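Local coordinates for 3-oxoacyl-[acyl-carrier-protein] synthase 2 (Rickettsia rickettsii, PDB 4JGA) that probably catalyses the condensation of malonyl-ACP with a growing acyl chain in fatty acid elongation, as a thiolase-fold beta-ketoacyl-ACP synthase II, at residues 317-323 with 344-349; 303-307 with 340-345; 413-417 with 428-433; 45-49 with 237-241. Numbering follows the deposited sequence.

Contacts 1, 2 and 3 lie together on one side of the chain; contact 4 is a surface contact about 30 Å from them, centre to centre. Contacts 1 and 2 share Leu344 and Phe345, which belong to helix 331-345. Contact 3 is buried; contacts 1 and 2 are partly buried. Contact 3 pairs two strands of the main sheet, and strand 414-421 also neighbours strand 322-324 of contact 1. Leu416 of contact 3 touches Met306 and Phe345 of contact 2. The chemistry follows the place. Contact 3 is regular backbone hydrogen bonding, contact 2 is apolar helix packing, contact 1 joins packing round one phenylalanine to a sodium site, and contact 4 relies on proline packing and water.

Contact 1: 317-323 with 344-349; sequences PDMIDYI and LFLEAN. With NA (sodium ion), chain E.
Residues 317-319 have helical backbone angles without the regular hydrogen bonds, and strand 322-324 begins at Tyr322. Segment 344-349 holds the last part of helix 331-345 and the residues that follow. Pro317 CA lies 6.1 Å from Phe345 CA, and Asp318 CA 4.7 Å from Asn349 CA. Asn349 ND2 (chi1 t) donates to Pro317 O at 3.1 Å and to Ile320 O at 2.7 Å. Within 344-349, Asn349 N donates to Phe345 O at 2.7 Å. Water 1 lies 2.8 Å from Asn349 OD1 and 2.6 Å from the sodium ion. The sodium also satisfies Asp318 O at 2.8 Å and binds Asp321 OD1 at 2.6 Å and water 2 at 2.9 Å. In the beta-alpha-beta unit of strand 322-324, helix 331-345 and strand 353-355, this contact packs the helix against the first strand and its lead-in. Ile323 CD1 sits over the face of the Phe345 ring (chi1 m), 4.1 Å from its centroid, a CH-pi contact. Pro317 CB and Ile320 CG1 reach Phe345 CE1 at 3.8 and 3.7 Å. Asp321 OD2 forms a salt bridge with Lys411 and accepts from Asp413 N and Tyr414 N; Asp318 OD1 hydrogen-bonds Thr316.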
loop_
_atom_site.group_PDB
_atom_site.type_symbol
_atom_site.label_atom_id
_atom_site.label_comp_id
_atom_site.label_asym_id
_atom_site.label_seq_id
_atom_site.Cartn_x
_atom_site.Cartn_y
_atom_site.Cartn_z
ATOM N N PRO A 317 -4.924 23.843 19.708
ATOM C CA PRO A 317 -6.200 23.125 19.622
ATOM C C PRO A 317 -7.465 24.001 19.672
ATOM O O PRO A 317 -8.491 23.587 19.159
ATOM C CB PRO A 317 -6.138 22.175 20.812
ATOM C CG PRO A 317 -4.669 21.942 21.022
ATOM C CD PRO A 317 -4.054 23.286 20.760
ATOM N N ASP A 318 -7.378 25.194 20.246
ATOM C CA ASP A 318 -8.485 26.157 20.215
ATOM C C ASP A 318 -8.872 26.567 18.795
ATOM O O ASP A 318 -9.981 27.027 18.566
ATOM C CB ASP A 318 -8.109 27.414 20.995
ATOM C CG ASP A 318 -6.834 28.046 20.463
ATOM O OD1 ASP A 318 -5.792 27.381 20.513
ATOM O OD2 ASP A 318 -6.879 29.175 19.947
ATOM N N MET A 319 -7.966 26.384 17.835
ATOM C CA MET A 319 -8.185 26.868 16.486
ATOM C C MET A 319 -9.081 25.935 15.638
ATOM O O MET A 319 -9.677 26.382 14.669
ATOM C CB MET A 319 -6.846 27.130 15.785
ATOM C CG MET A 319 -6.123 28.367 16.325
ATOM S SD MET A 319 -4.419 28.491 15.756
ATOM C CE MET A 319 -4.705 28.809 14.005
ATOM N N ILE A 320 -9.135 24.644 15.968
ATOM C CA ILE A 320 -9.995 23.697 15.262
ATOM C C ILE A 320 -11.451 24.124 15.465
ATOM O O ILE A 320 -11.851 24.461 16.582
ATOM C CB ILE A 320 -9.806 22.278 15.800
ATOM C CG1 ILE A 320 -8.391 21.779 15.485
ATOM C CG2 ILE A 320 -10.837 21.319 15.239
ATOM C CD1 ILE A 320 -8.093 21.675 14.012
ATOM N N ASP A 321 -12.245 24.110 14.399
ATOM C CA ASP A 321 -13.712 24.400 14.527
ATOM C C ASP A 321 -14.594 23.152 14.452
ATOM O O ASP A 321 -15.642 23.063 15.105
ATOM C CB ASP A 321 -14.112 25.371 13.443
ATOM C CG ASP A 321 -13.416 26.700 13.573
ATOM O OD1 ASP A 321 -13.409 27.273 14.693
ATOM O OD2 ASP A 321 -12.869 27.173 12.546
ATOM N N TYR A 322 -14.158 22.189 13.641
ATOM C CA TYR A 322 -14.949 20.985 13.395
ATOM C C TYR A 322 -14.012 19.799 13.240
ATOM O O TYR A 322 -12.925 19.937 12.663
ATOM C CB TYR A 322 -15.866 21.147 12.158
ATOM C CG TYR A 322 -16.457 19.841 11.675
ATOM C CD1 TYR A 322 -17.425 19.182 12.428
ATOM C CD2 TYR A 322 -16.029 19.236 10.487
ATOM C CE1 TYR A 322 -17.958 17.980 12.004
ATOM C CE2 TYR A 322 -16.577 18.034 10.061
ATOM C CZ TYR A 322 -17.532 17.413 10.831
ATOM O OH TYR A 322 -18.072 16.189 10.448
ATOM N N ILE A 323 -14.451 18.659 13.782
ATOM C CA ILE A 323 -13.735 17.402 13.739
ATOM C C ILE A 323 -14.639 16.360 13.092
ATOM O O ILE A 323 -15.764 16.116 13.537
ATOM C CB ILE A 323 -13.365 16.895 15.144
ATOM C CG1 ILE A 323 -12.518 17.932 15.860
ATOM C CG2 ILE A 323 -12.669 15.521 15.077
ATOM C CD1 ILE A 323 -12.293 17.620 17.311
ATOM N N LEU A 344 -7.784 16.297 24.560
ATOM C CA LEU A 344 -7.057 17.268 23.757
ATOM C C LEU A 344 -7.780 18.617 23.607
ATOM O O LEU A 344 -7.115 19.679 23.578
ATOM C CB LEU A 344 -6.829 16.654 22.377
ATOM C CG LEU A 344 -5.738 17.144 21.466
ATOM C CD1 LEU A 344 -4.395 17.309 22.163
ATOM C CD2 LEU A 344 -5.645 16.120 20.326
ATOM N N PHE A 345 -9.119 18.592 23.539
ATOM C CA PHE A 345 -9.873 19.778 23.135
ATOM C C PHE A 345 -10.771 20.413 24.172
ATOM O O PHE A 345 -11.084 21.602 24.062
ATOM C CB PHE A 345 -10.729 19.455 21.908
ATOM C CG PHE A 345 -9.927 19.262 20.654
ATOM C CD1 PHE A 345 -9.485 20.362 19.936
ATOM C CD2 PHE A 345 -9.617 17.989 20.200
ATOM C CE1 PHE A 345 -8.728 20.194 18.796
ATOM C CE2 PHE A 345 -8.862 17.808 19.056
ATOM C CZ PHE A 345 -8.427 18.907 18.339
ATOM N N LEU A 346 -11.190 19.665 25.184
ATOM C CA LEU A 346 -12.261 20.164 26.043
ATOM C C LEU A 346 -11.921 21.496 26.781
ATOM O O LEU A 346 -12.720 22.439 26.759
ATOM C CB LEU A 346 -12.715 19.057 27.003
ATOM C CG LEU A 346 -13.848 19.401 27.978
ATOM C CD1 LEU A 346 -15.104 19.808 27.212
ATOM C CD2 LEU A 346 -14.120 18.222 28.915
ATOM N N GLU A 347 -10.727 21.571 27.381
ATOM C CA GLU A 347 -10.305 22.761 28.141
ATOM C C GLU A 347 -10.061 23.947 27.212
ATOM O O GLU A 347 -10.495 25.042 27.507
ATOM C CB GLU A 347 -9.050 22.485 29.021
ATOM N N ALA A 348 -9.388 23.725 26.091
ATOM C CA ALA A 348 -8.972 24.829 25.202
ATOM C C ALA A 348 -10.053 25.216 24.184
ATOM O O ALA A 348 -10.000 26.288 23.600
ATOM C CB ALA A 348 -7.705 24.449 24.451
ATOM N N ASN A 349 -11.010 24.327 23.948
ATOM C CA ASN A 349 -11.973 24.527 22.879
ATOM C C ASN A 349 -13.275 23.837 23.210
ATOM O O ASN A 349 -13.675 22.891 22.538
ATOM C CB ASN A 349 -11.391 23.961 21.616
ATOM C CG ASN A 349 -12.094 24.452 20.365
ATOM O OD1 ASN A 349 -13.145 25.069 20.420
ATOM N ND2 ASN A 349 -11.502 24.155 19.222
HETATM NA NA NA E . -12.203 27.490 16.944
HETATM O O HOH W 1 -14.135 26.248 18.092
HETATM O O HOH W 2 -11.926 28.983 19.463
#

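Contact 2: 303-307 with 340-345; sequences YRAMR and AVQKLF
Both segments are alpha-helical. Helix 303-307 and helix 340-345 run in roughly the same direction, with a signed crossing angle of -42° and a closest axis approach of 10.0 Å. The backbones come nearest at Tyr303 and Ala340, whose CA atoms are 5.3 Å apart. No hydrogen bond crosses the contact; side-chain packing holds it. Met306 has chi1 m, chi2 t and chi3 m. This takes the side chain across to helix 340-345, with CE turned back toward Ala340. Met306 CE meets Ala340 CB at 3.8 Å, and Met306 SD meets Val341 CG2 at 3.8 Å. Met306 SD further lies near the edge of the Phe345 ring, 4.4 Å from CE2. Leu344 takes the t, p rotamer and points toward helix 303-307. Leu344 CD2 packs 3.4 Å from Met306 CB, and Leu344 CD1 lies 3.7 Å from Tyr303 CE2. The two helices, parts of helices 300-312 and 331-345, pack beside each other in the C-terminal half of the thiolase-type fold. Beneath them Met306 and Phe345 both touch Leu416 of strand 414-421. Tyr303 has chi1 t, which brings its ring to helix 340-345. Tyr303 CB is 4.2 Å from Ala340 CB, and Tyr303 CE2 is 4.0 Å from Lys343 CG. The end of Lys343 leads away. Arg304 points its CA-to-CB bond away from helix 340-345, and its NH1 hydrogen-bonds Ser175 O of the second subunit.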
loop_
_atom_site.group_PDB
_atom_site.type_symbol
_atom_site.label_atom_id
_atom_site.label_comp_id
_atom_site.label_asym_id
_atom_site.label_seq_id
_atom_site.Cartn_x
_atom_site.Cartn_y
_atom_site.Cartn_z
ATOM N N TYR A 303 -4.652 9.881 20.086
ATOM C CA TYR A 303 -4.317 11.147 20.711
ATOM C C TYR A 303 -3.098 11.773 20.067
ATOM O O TYR A 303 -3.097 12.951 19.748
ATOM C CB TYR A 303 -4.069 10.955 22.222
ATOM C CG TYR A 303 -3.600 12.194 22.970
ATOM C CD1 TYR A 303 -2.264 12.476 23.065
ATOM C CD2 TYR A 303 -4.500 13.090 23.528
ATOM C CE1 TYR A 303 -1.820 13.606 23.721
ATOM C CE2 TYR A 303 -4.083 14.223 24.203
ATOM C CZ TYR A 303 -2.731 14.481 24.278
ATOM O OH TYR A 303 -2.227 15.579 24.939
ATOM N N ARG A 304 -2.039 10.981 19.890
ATOM C CA ARG A 304 -0.824 11.473 19.289
ATOM C C ARG A 304 -1.019 11.898 17.834
ATOM O O ARG A 304 -0.458 12.881 17.417
ATOM C CB ARG A 304 0.287 10.427 19.388
ATOM C CG ARG A 304 0.845 10.257 20.808
ATOM C CD ARG A 304 1.733 9.023 20.910
ATOM N NE ARG A 304 2.768 9.094 19.902
ATOM C CZ ARG A 304 3.031 8.162 18.994
ATOM N NH1 ARG A 304 2.447 6.962 19.016
ATOM N NH2 ARG A 304 3.956 8.419 18.080
ATOM N N ALA A 305 -1.767 11.133 17.052
ATOM C CA ALA A 305 -1.991 11.509 15.660
ATOM C C ALA A 305 -2.642 12.891 15.553
ATOM O O ALA A 305 -2.223 13.718 14.749
ATOM C CB ALA A 305 -2.834 10.483 14.955
ATOM N N MET A 306 -3.672 13.121 16.367
ATOM C CA MET A 306 -4.332 14.421 16.404
ATOM C C MET A 306 -3.356 15.509 16.838
ATOM O O MET A 306 -3.229 16.550 16.193
ATOM C CB MET A 306 -5.547 14.402 17.345
ATOM C CG MET A 306 -6.683 13.530 16.815
ATOM S SD MET A 306 -8.154 13.621 17.853
ATOM C CE MET A 306 -7.613 12.692 19.296
ATOM N N ARG A 307 -2.660 15.240 17.926
ATOM C CA ARG A 307 -1.743 16.204 18.480
ATOM C C ARG A 307 -0.653 16.567 17.477
ATOM O O ARG A 307 -0.352 17.746 17.279
ATOM C CB ARG A 307 -1.108 15.658 19.755
ATOM C CG ARG A 307 -0.215 16.654 20.480
ATOM C CD ARG A 307 0.773 15.938 21.390
ATOM N NE ARG A 307 1.529 14.955 20.595
ATOM C CZ ARG A 307 2.266 13.977 21.115
ATOM N NH1 ARG A 307 2.374 13.841 22.426
ATOM N NH2 ARG A 307 2.906 13.142 20.308
ATOM N N ALA A 340 -10.049 10.601 23.958
ATOM C CA ALA A 340 -8.858 11.260 23.380
ATOM C C ALA A 340 -9.156 12.694 22.858
ATOM O O ALA A 340 -8.414 13.624 23.118
ATOM C CB ALA A 340 -8.251 10.409 22.261
ATOM N N VAL A 341 -10.264 12.846 22.131
ATOM C CA VAL A 341 -10.720 14.156 21.674
ATOM C C VAL A 341 -10.972 15.138 22.824
ATOM O O VAL A 341 -10.474 16.266 22.825
ATOM C CB VAL A 341 -11.965 14.007 20.773
ATOM C CG1 VAL A 341 -12.630 15.357 20.544
ATOM C CG2 VAL A 341 -11.560 13.356 19.453
ATOM N N GLN A 342 -11.690 14.686 23.847
ATOM C CA GLN A 342 -12.001 15.565 24.976
ATOM C C GLN A 342 -10.739 15.959 25.782
ATOM O O GLN A 342 -10.597 17.108 26.183
ATOM C CB GLN A 342 -13.155 14.988 25.821
ATOM C CG GLN A 342 -14.439 15.055 25.008
ATOM C CD GLN A 342 -15.697 14.589 25.695
ATOM O OE1 GLN A 342 -16.789 15.021 25.329
ATOM N NE2 GLN A 342 -15.570 13.687 26.659
ATOM N N LYS A 343 -9.822 15.014 25.954
ATOM C CA LYS A 343 -8.547 15.274 26.603
ATOM C C LYS A 343 -7.835 16.396 25.884
ATOM O O LYS A 343 -7.358 17.331 26.492
ATOM C CB LYS A 343 -7.662 14.017 26.554
ATOM C CG LYS A 343 -6.420 14.031 27.460
ATOM C CD LYS A 343 -6.630 12.996 28.566
ATOM C CE LYS A 343 -5.534 13.026 29.638
ATOM N NZ LYS A 343 -5.801 14.037 30.680
ATOM N N LEU A 344 -7.784 16.297 24.560
ATOM C CA LEU A 344 -7.057 17.268 23.757
ATOM C C LEU A 344 -7.780 18.617 23.607
ATOM O O LEU A 344 -7.115 19.679 23.578
ATOM C CB LEU A 344 -6.829 16.654 22.377
ATOM C CG LEU A 344 -5.738 17.144 21.466
ATOM C CD1 LEU A 344 -4.395 17.309 22.163
ATOM C CD2 LEU A 344 -5.645 16.120 20.326
ATOM N N PHE A 345 -9.119 18.592 23.539
ATOM C CA PHE A 345 -9.873 19.778 23.135
ATOM C C PHE A 345 -10.771 20.413 24.172
ATOM O O PHE A 345 -11.084 21.602 24.062
ATOM C CB PHE A 345 -10.729 19.455 21.908
ATOM C CG PHE A 345 -9.927 19.262 20.654
ATOM C CD1 PHE A 345 -9.485 20.362 19.936
ATOM C CD2 PHE A 345 -9.617 17.989 20.200
ATOM C CE1 PHE A 345 -8.728 20.194 18.796
ATOM C CE2 PHE A 345 -8.862 17.808 19.056
ATOM C CZ PHE A 345 -8.427 18.907 18.339
#

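Contact 3: 413-417 with 428-433; sequences DYVLS and SLVIKS. With K (potassium ion), chain C.
This contact is part of the beta hairpin of strands 414-421 and 425-432, and it reaches the potassium site at Ser417. The strands are antiparallel, with axes 4.7 Å apart at 165°. Val415 with Ile431 and Ser417 with Leu429 are hydrogen-bonded pairs, each with CA atoms 5.3 Å apart. Val415 N to Ile431 O, Ile431 N to Val415 O and Ser417 N to Leu429 O are each 2.9 Å; Leu429 N to Ser417 O is 3.0 Å. Tyr414 with Lys432 and Leu416 with Val430 are non-hydrogen-bonded pairs, with CA atoms 4.4 and 4.6 Å apart. Beyond them, Ser433 N donates to Asp413 O at 2.9 Å, and water 3 links Asp413 OD1 to Ser433 OG. In the main sheet of the thiolase-type fold the hairpin lies between strands 278-287 and 322-324. On one face Leu416 (t, p) places CD1 3.8 Å from Val430 CG2, and Tyr414 (chi1 m) brings CD2 3.5 Å from Lys432 CB. On the other face Val415, Ser417, Leu429 and Ile431 meet helix 368-382. Ser417 OG (chi1 t) binds potassium at 2.9 Å; Asn324, Ala325, Glu372 and Asn418 complete the site.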
loop_
_atom_site.group_PDB
_atom_site.type_symbol
_atom_site.label_atom_id
_atom_site.label_comp_id
_atom_site.label_asym_id
_atom_site.label_seq_id
_atom_site.Cartn_x
_atom_site.Cartn_y
_atom_site.Cartn_z
ATOM N N ASP A 413 -13.221 27.233 9.769
ATOM C CA ASP A 413 -12.001 27.632 9.090
ATOM C C ASP A 413 -10.920 26.561 9.216
ATOM O O ASP A 413 -10.030 26.507 8.396
ATOM C CB ASP A 413 -11.485 28.939 9.665
ATOM C CG ASP A 413 -12.347 30.146 9.254
ATOM O OD1 ASP A 413 -13.039 30.108 8.224
ATOM O OD2 ASP A 413 -12.344 31.123 9.992
ATOM N N TYR A 414 -10.950 25.775 10.270
ATOM C CA TYR A 414 -10.003 24.707 10.427
ATOM C C TYR A 414 -10.750 23.442 10.778
ATOM O O TYR A 414 -11.606 23.442 11.678
ATOM C CB TYR A 414 -9.018 25.001 11.552
ATOM C CG TYR A 414 -8.066 26.136 11.307
ATOM C CD1 TYR A 414 -8.432 27.465 11.554
ATOM C CD2 TYR A 414 -6.779 25.885 10.866
ATOM C CE1 TYR A 414 -7.524 28.509 11.358
ATOM C CE2 TYR A 414 -5.882 26.917 10.652
ATOM C CZ TYR A 414 -6.256 28.204 10.898
ATOM O OH TYR A 414 -5.336 29.178 10.672
ATOM N N VAL A 415 -10.385 22.357 10.106
ATOM C CA VAL A 415 -11.005 21.059 10.331
ATOM C C VAL A 415 -9.957 19.975 10.554
ATOM O O VAL A 415 -8.928 19.952 9.879
ATOM C CB VAL A 415 -11.866 20.651 9.144
ATOM C CG1 VAL A 415 -12.416 19.234 9.345
ATOM C CG2 VAL A 415 -13.000 21.646 8.965
ATOM N N LEU A 416 -10.229 19.105 11.524
ATOM C CA LEU A 416 -9.434 17.925 11.809
ATOM C C LEU A 416 -10.266 16.687 11.411
ATOM O O LEU A 416 -11.450 16.584 11.765
ATOM C CB LEU A 416 -9.093 17.846 13.312
ATOM C CG LEU A 416 -8.442 16.567 13.841
ATOM C CD1 LEU A 416 -7.013 16.455 13.356
ATOM C CD2 LEU A 416 -8.444 16.528 15.352
ATOM N N SER A 417 -9.637 15.743 10.716
ATOM C CA SER A 417 -10.298 14.495 10.353
ATOM C C SER A 417 -9.413 13.300 10.735
ATOM O O SER A 417 -8.253 13.243 10.383
ATOM C CB SER A 417 -10.596 14.468 8.837
ATOM O OG SER A 417 -11.294 13.287 8.469
ATOM N N SER A 428 -4.321 11.391 11.091
ATOM C CA SER A 428 -5.124 12.614 11.252
ATOM C C SER A 428 -4.649 13.667 10.264
ATOM O O SER A 428 -3.427 13.829 10.038
ATOM C CB SER A 428 -5.019 13.168 12.670
ATOM O OG SER A 428 -5.639 12.280 13.578
ATOM N N LEU A 429 -5.612 14.363 9.677
ATOM C CA LEU A 429 -5.348 15.402 8.716
ATOM C C LEU A 429 -6.006 16.716 9.172
ATOM O O LEU A 429 -7.130 16.704 9.677
ATOM C CB LEU A 429 -5.893 14.988 7.354
ATOM C CG LEU A 429 -5.121 13.843 6.676
ATOM C CD1 LEU A 429 -5.953 13.221 5.534
ATOM C CD2 LEU A 429 -3.756 14.325 6.201
ATOM N N VAL A 430 -5.288 17.821 9.001
ATOM C CA VAL A 430 -5.816 19.150 9.264
ATOM C C VAL A 430 -5.868 19.962 7.958
ATOM O O VAL A 430 -4.879 20.076 7.215
ATOM C CB VAL A 430 -4.990 19.930 10.306
ATOM C CG1 VAL A 430 -5.517 21.362 10.464
ATOM C CG2 VAL A 430 -5.004 19.210 11.630
ATOM N N ILE A 431 -7.026 20.575 7.731
ATOM C CA ILE A 431 -7.273 21.388 6.572
ATOM C C ILE A 431 -7.692 22.757 7.049
ATOM O O ILE A 431 -8.409 22.884 8.042
ATOM C CB ILE A 431 -8.465 20.850 5.776
ATOM C CG1 ILE A 431 -8.164 19.459 5.268
ATOM C CG2 ILE A 431 -8.742 21.739 4.571
ATOM C CD1 ILE A 431 -9.446 18.811 4.706
ATOM N N LYS A 432 -7.294 23.781 6.318
ATOM C CA LYS A 432 -7.762 25.097 6.634
ATOM C C LYS A 432 -8.330 25.792 5.412
ATOM O O LYS A 432 -7.940 25.542 4.301
ATOM C CB LYS A 432 -6.665 25.911 7.336
ATOM C CG LYS A 432 -5.805 26.713 6.417
ATOM C CD LYS A 432 -4.880 27.635 7.155
ATOM C CE LYS A 432 -3.979 28.319 6.149
ATOM N NZ LYS A 432 -3.252 29.496 6.688
ATOM N N SER A 433 -9.258 26.687 5.652
ATOM C CA SER A 433 -9.743 27.570 4.625
ATOM C C SER A 433 -8.593 28.406 4.089
ATOM O O SER A 433 -7.745 28.889 4.849
ATOM C CB SER A 433 -10.810 28.502 5.193
ATOM O OG SER A 433 -10.888 29.640 4.402
HETATM K K K C . -12.810 11.143 9.733
HETATM O O HOH W 3 -13.353 30.630 5.363
#

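Contact 4: 45-49 with 237-241; sequences SGIKT and NPKKA
Ser45 opens the first segment in extended conformation, with chi1 t. Ser45 OG accepts from Ile47 N at 3.3 Å, which makes an ST turn. Ser45 OG also donates to water 4 at 2.5 Å, and this water donates to Lys239 O at 3.0 Å. Water 5 accepts from Ser45 N at 2.9 Å and weakly from Lys239 NZ at 3.3 Å. The Lys239 side chain runs alongside, with its CG 3.7 Å from Ser45 OG. Gly46 bends the chain into strand 47-49, and its O accepts from Lys48 NZ at 3.0 Å. Ile47 (m, m) provides the apolar contact. Ile47 CG2 lies 3.8 Å from Pro238 CB and 3.3 Å from Pro238 O. Ile47 CA is 5.4 Å from Lys239 CA. Lys48 points away, but its CA rests 4.0 Å from Pro238 CB. Thr49 OG1 ends the contact, 4.1 Å from Pro238 CG. The partner is a turn, with helical angles at 238-241; Lys240 N donates to Asn237 O at 2.9 Å. The turn belongs to the loop between helix 218-226 and strand 257-265, and it packs against the two-stranded sheet of 47-49 and 62-64, where Ile62 touches Ile47, Pro238 and Ala241.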
loop_
_atom_site.group_PDB
_atom_site.type_symbol
_atom_site.label_atom_id
_atom_site.label_comp_id
_atom_site.label_asym_id
_atom_site.label_seq_id
_atom_site.Cartn_x
_atom_site.Cartn_y
_atom_site.Cartn_z
ATOM N N SER A 45 -29.617 8.628 4.969
ATOM C CA SER A 45 -28.791 7.456 5.250
ATOM C C SER A 45 -28.663 6.644 3.980
ATOM O O SER A 45 -29.628 6.542 3.233
ATOM C CB SER A 45 -29.438 6.568 6.351
ATOM O OG SER A 45 -28.732 5.336 6.498
ATOM N N GLY A 46 -27.488 6.070 3.736
ATOM C CA GLY A 46 -27.323 5.145 2.613
ATOM C C GLY A 46 -27.180 3.674 2.978
ATOM O O GLY A 46 -26.699 2.895 2.170
ATOM N N ILE A 47 -27.596 3.299 4.182
ATOM C CA ILE A 47 -27.452 1.938 4.649
ATOM C C ILE A 47 -28.711 1.181 4.267
ATOM O O ILE A 47 -29.822 1.664 4.514
ATOM C CB ILE A 47 -27.273 1.862 6.184
ATOM C CG1 ILE A 47 -26.016 2.623 6.661
ATOM C CG2 ILE A 47 -27.238 0.417 6.641
ATOM C CD1 ILE A 47 -24.789 2.345 5.852
ATOM N N LYS A 48 -28.533 0.005 3.659
ATOM C CA LYS A 48 -29.667 -0.833 3.203
ATOM C C LYS A 48 -29.380 -2.332 3.316
ATOM O O LYS A 48 -28.275 -2.751 3.708
ATOM C CB LYS A 48 -30.201 -0.478 1.786
ATOM C CG LYS A 48 -29.186 0.008 0.784
ATOM C CD LYS A 48 -29.800 0.731 -0.395
ATOM C CE LYS A 48 -28.722 1.538 -1.115
ATOM N NZ LYS A 48 -28.264 2.767 -0.380
ATOM N N THR A 49 -30.434 -3.104 3.060
ATOM C CA THR A 49 -30.367 -4.533 3.035
ATOM C C THR A 49 -29.490 -4.985 1.855
ATOM O O THR A 49 -29.609 -4.489 0.745
ATOM C CB THR A 49 -31.786 -5.121 2.934
ATOM O OG1 THR A 49 -32.471 -4.903 4.187
ATOM C CG2 THR A 49 -31.753 -6.597 2.642
ATOM N N ASN A 237 -33.936 -2.740 10.719
ATOM C CA ASN A 237 -33.991 -1.278 10.591
ATOM C C ASN A 237 -32.611 -0.738 10.247
ATOM O O ASN A 237 -31.969 -0.102 11.080
ATOM C CB ASN A 237 -34.470 -0.639 11.903
ATOM C CG ASN A 237 -35.876 -1.017 12.270
ATOM O OD1 ASN A 237 -36.780 -0.213 12.143
ATOM N ND2 ASN A 237 -36.070 -2.243 12.752
ATOM N N PRO A 238 -32.143 -1.006 9.013
ATOM C CA PRO A 238 -30.768 -0.720 8.594
ATOM C C PRO A 238 -30.314 0.720 8.855
ATOM O O PRO A 238 -29.176 0.930 9.256
ATOM C CB PRO A 238 -30.775 -1.005 7.090
ATOM C CG PRO A 238 -31.937 -1.884 6.852
ATOM C CD PRO A 238 -32.931 -1.658 7.943
ATOM N N LYS A 239 -31.198 1.687 8.635
ATOM C CA LYS A 239 -30.811 3.093 8.768
ATOM C C LYS A 239 -30.588 3.515 10.204
ATOM O O LYS A 239 -30.119 4.609 10.445
ATOM C CB LYS A 239 -31.858 4.026 8.176
ATOM C CG LYS A 239 -32.119 3.914 6.680
ATOM C CD LYS A 239 -33.330 4.805 6.382
ATOM C CE LYS A 239 -33.807 4.783 4.954
ATOM N NZ LYS A 239 -32.779 5.286 4.020
ATOM N N LYS A 240 -30.929 2.654 11.152
ATOM C CA LYS A 240 -30.717 2.934 12.574
ATOM C C LYS A 240 -29.446 2.289 13.154
ATOM O O LYS A 240 -29.112 2.524 14.304
ATOM C CB LYS A 240 -31.936 2.473 13.362
ATOM C CG LYS A 240 -33.163 3.323 13.080
ATOM C CD LYS A 240 -34.418 2.753 13.714
ATOM C CE LYS A 240 -34.425 2.847 15.234
ATOM N NZ LYS A 240 -34.719 4.221 15.718
ATOM N N ALA A 241 -28.771 1.461 12.365
ATOM C CA ALA A 241 -27.661 0.620 12.855
ATOM C C ALA A 241 -26.442 1.413 13.261
ATOM O O ALA A 241 -25.837 1.137 14.309
ATOM C CB ALA A 241 -27.265 -0.418 11.802
HETATM O O HOH W 4 -27.760 5.438 8.810
HETATM O O HOH W 5 -32.517 8.447 4.913
#